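Local atomic coordinates of B-type Cna protein (Enterococcus faecium, PDB entry 6FWY), a protein that is of unknown function but, as a surface protein with a thioester domain, probably attaches the bacterium to host molecules through a reactive thioester. Residues Lys183-Leu189 with Asn212-Leu216; Val241-Phe247 with Val260-Glu266. All coordinates share one frame. Where two conformers were deposited one is given. Residue numbers count along the deposited sequence, not the author numbering.

Contact 1: Lys183-Leu189 with Asn212-Leu216; sequences KTGNAKL and NTVKL
Three near-linear backbone hydrogen bonds join these segments as an antiparallel strand pair in one sheet of a β-sandwich. A187 and V214 form a hydrogen-bonded pair: A187 N donates to V214 O at 3.0 Å, and V214 N donates to A187 O at 2.9 Å. The third bond runs from L189 N to N212 O, also 2.9 Å. K188 and T213 form the non-hydrogen-bonded pair between them, with CA to CA 4.6 Å. The strand axes of 185-189 and 213-215 approach to 4.8 Å, and their directions differ by 141°. N212 enters the pair with left-handed backbone angles (53/26). G185 has phi/psi of 154/-145, where a CB would be jammed against the preceding carbonyl.

A187 and V214 share one face, and A187 CB and V214 CG2 lie 3.9 Å apart. L189 (m, t) brings CD1 to 4.1 Å from V214 CG1. L216 (m, t) points toward the other segment. F159, I161, I201 and F220 of the facing five-stranded sheet pack on these apolar side chains and so close the sandwich core. K188 and T213 face the other way; T213 OG1 bonds to N211 O. K183 NZ hydrogen-bonds instead to T243 OG1, P155 O and T157 OG1. L216 CD2 lies 4.0 Å from A187 CB, while its CD1 sits 3.5 Å from K183 O.

Contact 2: Val241-Phe247 with Val260-Glu266; sequences VSTTNPF and VMITTSE
Both segments are extended strands, antiparallel, with axes 4.4 Å apart at closest and directions 148° apart. The register pairs V241 with E266 and runs without a break to F247 with V260. Four hydrogen-bonded pairs alternate with non-hydrogen-bonded ones. V241 N-E266 O is 2.9 Å and E266 N-V241 O 3.0 Å. T243 N-T264 O is 2.8 Å and T264 N-T243 O 2.7 Å. N245 N-I262 O is 3.1 Å and I262 N-N245 O 2.9 Å. F247 N-V260 O is 2.9 Å and V260 N-F247 O 3.0 Å. P246 falls in a non-hydrogen-bonded pair, so its missing NH costs this ladder nothing.

T244 OG1 and T263 OG1, both m rotamers, hydrogen-bond at 2.7 Å. Water 1 donates to T243 OG1 (3.1 Å) and to E266 OE1 (2.7 Å). K183 NZ also bonds T243 OG1, and T157 bonds E266 OE1. T7 serves T264 OG1 and S265 OG.

P246 CB meets M261 SD at 3.8 Å, beside Y79 of helix 76-84. On the other face, the F247 ring edge meets I262 CB (CD2-CB 3.9 Å). This is the regular ladder of a long antiparallel β-hairpin, set within a larger sheet whose strands flank it on both sides.

Overall arrangement
Near the N terminus, strand 5-6 lies along strand 258-277, which the chain reaches much later. Contact 1 closes first, around 22 residues that include strands 200-203 and 208-209 of the five-stranded sheet. The chain then passes through strand 218-225 of that sheet and enters strand 231-250. Contact 2 closes a 12-residue span as part of a hairpin. The two contacts are in series and do not nest. They meet where strand 185-191 pairs with strand 231-250: T184 O lies 3.0 Å from S242 N, and K183 NZ 2.9 Å from T243 OG1. Contact 1 belongs to the sandwich; contact 2 carries the hairpin from there toward helix 76-84.

Contact 1: Lys183-Leu189 with Asn212-Leu216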
ATOM      1  N   LYS A 183       6.443   8.466   0.113  1.00 40.17           N
ATOM      2  CA  LYS A 183       6.907   7.352   0.950  1.00 39.85           C
ATOM      3  C   LYS A 183       8.283   7.689   1.532  1.00 40.31           C
ATOM      4  O   LYS A 183       9.018   8.484   0.972  1.00 39.89           O
ATOM      5  CB  LYS A 183       6.985   6.054   0.137  1.00 38.52           C
ATOM      6  CG  LYS A 183       5.713   5.664  -0.617  1.00 38.25           C
ATOM      7  CD  LYS A 183       4.559   5.307   0.308  1.00 38.62           C
ATOM      8  CE  LYS A 183       3.244   5.099  -0.458  1.00 38.59           C
ATOM      9  NZ  LYS A 183       3.331   4.010  -1.470  1.00 37.52           N
ATOM     10  N   THR A 184       8.613   7.061   2.657  1.00 41.20           N
ATOM     11  CA  THR A 184       9.909   7.254   3.309  1.00 42.33           C
ATOM     12  C   THR A 184      10.923   6.238   2.756  1.00 41.09           C
ATOM     13  O   THR A 184      10.563   5.097   2.391  1.00 39.92           O
ATOM     14  CB  THR A 184       9.812   7.159   4.861  1.00 44.36           C
ATOM     15  OG1 THR A 184       9.604   5.798   5.273  1.00 44.54           O
ATOM     16  CG2 THR A 184       8.637   8.003   5.413  1.00 45.23           C
ATOM     17  N   GLY A 185      12.179   6.674   2.687  1.00 40.86           N
ATOM     18  CA  GLY A 185      13.275   5.881   2.141  1.00 40.00           C
ATOM     19  C   GLY A 185      14.384   6.781   1.613  1.00 40.03           C
ATOM     20  O   GLY A 185      14.645   7.832   2.182  1.00 41.50           O
ATOM     21  N   ASN A 186      15.038   6.357   0.533  1.00 38.97           N
ATOM     22  CA  ASN A 186      16.097   7.145  -0.128  1.00 39.38           C
ATOM     23  C   ASN A 186      16.134   6.799  -1.606  1.00 38.07           C
ATOM     24  O   ASN A 186      15.369   5.946  -2.056  1.00 37.80           O
ATOM     25  CB  ASN A 186      17.486   6.916   0.537  1.00 40.14           C
ATOM     26  CG  ASN A 186      17.925   5.470   0.515  1.00 40.39           C
ATOM     27  OD1 ASN A 186      17.678   4.727  -0.433  1.00 40.79           O
ATOM     28  ND2 ASN A 186      18.607   5.068   1.556  1.00 42.14           N
ATOM     29  N   ALA A 187      17.008   7.463  -2.349  1.00 37.50           N
ATOM     30  CA  ALA A 187      17.194   7.185  -3.768  1.00 36.94           C
ATOM     31  C   ALA A 187      18.670   7.042  -4.126  1.00 37.53           C
ATOM     32  O   ALA A 187      19.538   7.654  -3.508  1.00 37.28           O
ATOM     33  CB  ALA A 187      16.555   8.282  -4.610  1.00 36.83           C
ATOM     34  N   LYS A 188      18.905   6.214  -5.135  1.00 37.58           N
ATOM     35  CA  LYS A 188      20.222   5.948  -5.694  0.50 37.71           C
ATOM     36  C   LYS A 188      20.297   6.597  -7.065  1.00 37.38           C
ATOM     37  O   LYS A 188      19.414   6.394  -7.904  1.00 36.68           O
ATOM     38  CB  LYS A 188      20.436   4.433  -5.832  0.50 38.27           C
ATOM     39  CG  LYS A 188      21.678   4.023  -6.623  0.50 39.40           C
ATOM     40  CD  LYS A 188      22.222   2.660  -6.240  0.50 40.42           C
ATOM     41  CE  LYS A 188      23.705   2.598  -6.539  0.50 41.33           C
ATOM     42  NZ  LYS A 188      24.028   1.312  -7.206  0.50 42.42           N
ATOM     43  N   LEU A 189      21.353   7.372  -7.303  1.00 37.70           N
ATOM     44  CA  LEU A 189      21.570   7.977  -8.614  1.00 37.97           C
ATOM     45  C   LEU A 189      22.298   7.022  -9.550  1.00 38.71           C
ATOM     46  O   LEU A 189      23.254   6.374  -9.139  1.00 39.90           O
ATOM     47  CB  LEU A 189      22.358   9.284  -8.457  1.00 38.18           C
ATOM     48  CG  LEU A 189      21.748  10.323  -7.511  1.00 38.32           C
ATOM     49  CD1 LEU A 189      22.550  11.602  -7.583  1.00 38.79           C
ATOM     50  CD2 LEU A 189      20.279  10.620  -7.879  1.00 38.52           C
ATOM     51  N   ASN A 212      26.586   7.711  -3.910  1.00 43.00           N
ATOM     52  CA  ASN A 212      25.506   8.016  -4.883  1.00 42.08           C
ATOM     53  C   ASN A 212      24.080   7.985  -4.322  1.00 41.16           C
ATOM     54  O   ASN A 212      23.128   7.802  -5.078  1.00 40.58           O
ATOM     55  CB  ASN A 212      25.612   7.119  -6.141  1.00 42.31           C
ATOM     56  CG  ASN A 212      26.738   7.545  -7.075  1.00 43.58           C
ATOM     57  OD1 ASN A 212      27.694   6.800  -7.257  1.00 44.82           O
ATOM     58  ND2 ASN A 212      26.670   8.766  -7.615  1.00 43.69           N
ATOM     59  N   THR A 213      23.920   8.218  -3.018  1.00 41.39           N
ATOM     60  CA  THR A 213      22.617   8.107  -2.359  1.00 40.61           C
ATOM     61  C   THR A 213      22.141   9.481  -1.885  1.00 40.06           C
ATOM     62  O   THR A 213      22.917  10.241  -1.344  1.00 41.04           O
ATOM     63  CB  THR A 213      22.683   7.091  -1.203  1.00 41.94           C
ATOM     64  OG1 THR A 213      23.219   5.862  -1.699  1.00 42.64           O
ATOM     65  CG2 THR A 213      21.290   6.812  -0.609  1.00 41.53           C
ATOM     66  N   VAL A 214      20.870   9.792  -2.128  1.00 39.16           N
ATOM     67  CA  VAL A 214      20.265  11.078  -1.754  1.00 39.20           C
ATOM     68  C   VAL A 214      19.022  10.842  -0.912  1.00 39.55           C
ATOM     69  O   VAL A 214      18.426   9.754  -0.938  1.00 38.72           O
ATOM     70  CB  VAL A 214      19.909  11.962  -2.975  1.00 38.82           C
ATOM     71  CG1 VAL A 214      21.142  12.272  -3.800  1.00 38.65           C
ATOM     72  CG2 VAL A 214      18.867  11.306  -3.880  1.00 37.93           C
ATOM     73  N   LYS A 215      18.633  11.866  -0.168  1.00 40.53           N
ATOM     74  CA  LYS A 215      17.429  11.807   0.635  1.00 41.12           C
ATOM     75  C   LYS A 215      16.223  12.200  -0.203  1.00 40.27           C
ATOM     76  O   LYS A 215      16.364  12.897  -1.186  1.00 39.46           O
ATOM     77  CB  LYS A 215      17.575  12.713   1.855  1.00 42.83           C
ATOM     78  CG  LYS A 215      18.502  12.109   2.893  1.00 44.48           C
ATOM     79  CD  LYS A 215      19.148  13.178   3.762  1.00 46.60           C
ATOM     80  CE  LYS A 215      19.701  12.598   5.056  1.00 48.77           C
ATOM     81  NZ  LYS A 215      18.644  12.511   6.119  1.00 50.45           N
ATOM     82  N   LEU A 216      15.057  11.713   0.215  1.00 40.69           N
ATOM     83  CA  LEU A 216      13.756  12.088  -0.365  1.00 40.69           C
ATOM     84  C   LEU A 216      13.187  13.286   0.382  1.00 42.38           C
ATOM     85  O   LEU A 216      13.384  13.414   1.588  1.00 44.25           O
ATOM     86  CB  LEU A 216      12.769  10.930  -0.252  1.00 39.78           C
ATOM     87  CG  LEU A 216      13.208   9.607  -0.849  1.00 38.52           C
ATOM     88  CD1 LEU A 216      12.077   8.577  -0.754  1.00 38.22           C
ATOM     89  CD2 LEU A 216      13.637   9.778  -2.291  1.00 37.69           C
TER

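Contact 2: Val241-Phe247 with Val260-Glu266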
ATOM      1  N   VAL A 241      11.871   2.640  -1.238  1.00 37.71           N
ATOM      2  CA  VAL A 241      10.939   3.113  -0.237  1.00 38.03           C
ATOM      3  C   VAL A 241      10.271   1.978   0.508  1.00 37.77           C
ATOM      4  O   VAL A 241      10.298   0.828   0.095  1.00 37.72           O
ATOM      5  CB  VAL A 241       9.851   4.028  -0.841  1.00 37.70           C
ATOM      6  CG1 VAL A 241      10.494   5.201  -1.565  1.00 37.84           C
ATOM      7  CG2 VAL A 241       8.903   3.263  -1.768  1.00 37.60           C
ATOM      8  N   SER A 242       9.691   2.349   1.631  1.00 38.22           N
ATOM      9  CA  SER A 242       8.852   1.487   2.416  1.00 38.60           C
ATOM     10  C   SER A 242       7.423   1.755   1.943  1.00 38.43           C
ATOM     11  O   SER A 242       7.055   2.915   1.745  1.00 39.56           O
ATOM     12  CB  SER A 242       9.012   1.858   3.876  1.00 39.69           C
ATOM     13  OG  SER A 242       8.373   0.924   4.683  1.00 41.22           O
ATOM     14  N   THR A 243       6.638   0.700   1.730  1.00 37.23           N
ATOM     15  CA  THR A 243       5.254   0.841   1.310  1.00 36.52           C
ATOM     16  C   THR A 243       4.403  -0.251   1.973  1.00 36.16           C
ATOM     17  O   THR A 243       4.849  -1.385   2.132  1.00 35.02           O
ATOM     18  CB  THR A 243       5.133   0.811  -0.246  1.00 36.56           C
ATOM     19  OG1 THR A 243       3.831   1.261  -0.665  1.00 35.54           O
ATOM     20  CG2 THR A 243       5.415  -0.612  -0.851  1.00 36.05           C
ATOM     21  N   THR A 244       3.192   0.118   2.389  1.00 36.72           N
ATOM     22  CA  THR A 244       2.240  -0.821   3.015  1.00 36.54           C
ATOM     23  C   THR A 244       1.057  -1.040   2.057  1.00 36.37           C
ATOM     24  O   THR A 244       0.220  -0.147   1.869  1.00 37.26           O
ATOM     25  CB  THR A 244       1.830  -0.329   4.424  1.00 37.39           C
ATOM     26  OG1 THR A 244       3.012  -0.219   5.242  1.00 37.41           O
ATOM     27  CG2 THR A 244       0.890  -1.290   5.124  1.00 37.15           C
ATOM     28  N   ASN A 245       1.029  -2.222   1.430  1.00 35.75           N
ATOM     29  CA  ASN A 245       0.048  -2.595   0.377  1.00 35.29           C
ATOM     30  C   ASN A 245      -0.706  -3.882   0.763  1.00 34.70           C
ATOM     31  O   ASN A 245      -0.212  -4.667   1.574  1.00 33.76           O
ATOM     32  CB  ASN A 245       0.774  -2.856  -0.961  1.00 34.93           C
ATOM     33  CG  ASN A 245       1.612  -1.665  -1.443  1.00 35.54           C
ATOM     34  OD1 ASN A 245       1.716  -0.639  -0.771  1.00 36.24           O
ATOM     35  ND2 ASN A 245       2.205  -1.807  -2.598  1.00 36.44           N
ATOM     36  N   PRO A 246      -1.897  -4.104   0.188  1.00 34.68           N
ATOM     37  CA  PRO A 246      -2.637  -5.320   0.498  1.00 34.23           C
ATOM     38  C   PRO A 246      -2.171  -6.497  -0.322  1.00 33.47           C
ATOM     39  O   PRO A 246      -1.986  -6.363  -1.528  1.00 33.32           O
ATOM     40  CB  PRO A 246      -4.088  -4.955   0.137  1.00 34.94           C
ATOM     41  CG  PRO A 246      -3.936  -3.992  -0.975  1.00 35.31           C
ATOM     42  CD  PRO A 246      -2.698  -3.189  -0.647  1.00 35.31           C
ATOM     43  N   PHE A 247      -2.007  -7.647   0.321  1.00 32.87           N
ATOM     44  CA  PHE A 247      -1.615  -8.890  -0.356  1.00 32.64           C
ATOM     45  C   PHE A 247      -2.526 -10.044   0.052  1.00 32.37           C
ATOM     46  O   PHE A 247      -3.036 -10.081   1.171  1.00 31.93           O
ATOM     47  CB  PHE A 247      -0.151  -9.222  -0.067  1.00 33.05           C
ATOM     48  CG  PHE A 247       0.807  -8.174  -0.559  1.00 32.71           C
ATOM     49  CD1 PHE A 247       1.158  -8.102  -1.899  1.00 32.61           C
ATOM     50  CD2 PHE A 247       1.335  -7.250   0.321  1.00 33.74           C
ATOM     51  CE1 PHE A 247       2.026  -7.123  -2.351  1.00 33.36           C
ATOM     52  CE2 PHE A 247       2.241  -6.270  -0.112  1.00 34.27           C
ATOM     53  CZ  PHE A 247       2.587  -6.206  -1.455  1.00 33.91           C
ATOM     54  N   VAL A 260      -4.412  -9.002   3.634  1.00 32.92           N
ATOM     55  CA  VAL A 260      -3.810  -8.290   4.778  1.00 33.35           C
ATOM     56  C   VAL A 260      -2.827  -7.237   4.265  1.00 32.79           C
ATOM     57  O   VAL A 260      -2.199  -7.426   3.236  1.00 31.64           O
ATOM     58  CB  VAL A 260      -3.123  -9.263   5.786  1.00 33.41           C
ATOM     59  CG1 VAL A 260      -2.012 -10.054   5.147  1.00 33.04           C
ATOM     60  CG2 VAL A 260      -2.605  -8.537   7.019  1.00 34.44           C
ATOM     61  N   MET A 261      -2.743  -6.117   4.978  1.00 33.64           N
ATOM     62  CA  MET A 261      -1.808  -5.053   4.670  1.00 34.51           C
ATOM     63  C   MET A 261      -0.435  -5.466   5.178  1.00 35.06           C
ATOM     64  O   MET A 261      -0.288  -5.818   6.335  1.00 34.14           O
ATOM     65  CB  MET A 261      -2.241  -3.746   5.334  1.00 35.84           C
ATOM     66  CG  MET A 261      -3.556  -3.198   4.776  1.00 36.24           C
ATOM     67  SD  MET A 261      -3.495  -2.620   3.068  1.00 35.79           S
ATOM     68  CE  MET A 261      -2.865  -0.969   3.325  1.00 37.37           C
ATOM     69  N   ILE A 262       0.546  -5.452   4.283  1.00 34.64           N
ATOM     70  CA  ILE A 262       1.933  -5.754   4.639  1.00 35.67           C
ATOM     71  C   ILE A 262       2.874  -4.631   4.220  1.00 35.95           C
ATOM     72  O   ILE A 262       2.822  -4.151   3.087  1.00 35.33           O
ATOM     73  CB  ILE A 262       2.387  -7.096   4.033  1.00 35.69           C
ATOM     74  CG1 ILE A 262       1.508  -8.217   4.607  1.00 36.37           C
ATOM     75  CG2 ILE A 262       3.868  -7.358   4.322  1.00 36.30           C
ATOM     76  CD1 ILE A 262       1.748  -9.563   3.997  1.00 36.07           C
ATOM     77  N   THR A 263       3.734  -4.241   5.155  1.00 36.63           N
ATOM     78  CA  THR A 263       4.808  -3.285   4.904  1.00 37.02           C
ATOM     79  C   THR A 263       5.917  -4.041   4.166  1.00 36.29           C
ATOM     80  O   THR A 263       6.397  -5.054   4.639  1.00 36.55           O
ATOM     81  CB  THR A 263       5.300  -2.660   6.234  1.00 38.27           C
ATOM     82  OG1 THR A 263       4.187  -2.012   6.864  1.00 39.19           O
ATOM     83  CG2 THR A 263       6.421  -1.632   6.029  1.00 38.62           C
ATOM     84  N   THR A 264       6.268  -3.556   2.980  1.00 35.76           N
ATOM     85  CA  THR A 264       7.348  -4.129   2.166  1.00 35.52           C
ATOM     86  C   THR A 264       8.138  -2.985   1.510  1.00 35.31           C
ATOM     87  O   THR A 264       7.924  -1.818   1.844  1.00 35.41           O
ATOM     88  CB  THR A 264       6.792  -5.141   1.132  1.00 35.15           C
ATOM     89  OG1 THR A 264       7.874  -5.765   0.412  1.00 34.27           O
ATOM     90  CG2 THR A 264       5.784  -4.445   0.140  1.00 34.10           C
ATOM     91  N   SER A 265       9.072  -3.311   0.622  1.00 35.70           N
ATOM     92  CA  SER A 265       9.850  -2.290  -0.112  1.00 36.05           C
ATOM     93  C   SER A 265       9.371  -2.177  -1.553  1.00 35.77           C
ATOM     94  O   SER A 265       8.757  -3.116  -2.092  1.00 36.23           O
ATOM     95  CB  SER A 265      11.348  -2.612  -0.111  1.00 36.92           C
ATOM     96  OG  SER A 265      11.554  -3.951  -0.500  1.00 37.66           O
ATOM     97  N   GLU A 266       9.639  -1.016  -2.150  1.00 35.58           N
ATOM     98  CA  GLU A 266       9.399  -0.764  -3.566  1.00 35.77           C
ATOM     99  C   GLU A 266      10.540   0.078  -4.147  1.00 35.22           C
ATOM    100  O   GLU A 266      10.989   1.028  -3.519  1.00 35.55           O
ATOM    101  CB  GLU A 266       8.056  -0.040  -3.769  1.00 35.67           C
ATOM    102  CG  GLU A 266       7.734   0.337  -5.214  1.00 35.85           C
ATOM    103  CD  GLU A 266       6.417   1.092  -5.345  1.00 37.54           C
ATOM    104  OE1 GLU A 266       5.757   1.356  -4.315  1.00 37.20           O
ATOM    105  OE2 GLU A 266       5.996   1.396  -6.499  1.00 39.37           O
TER
HETATM  106  O   HOH W   1       3.159   0.793  -3.667  1.00 34.76           O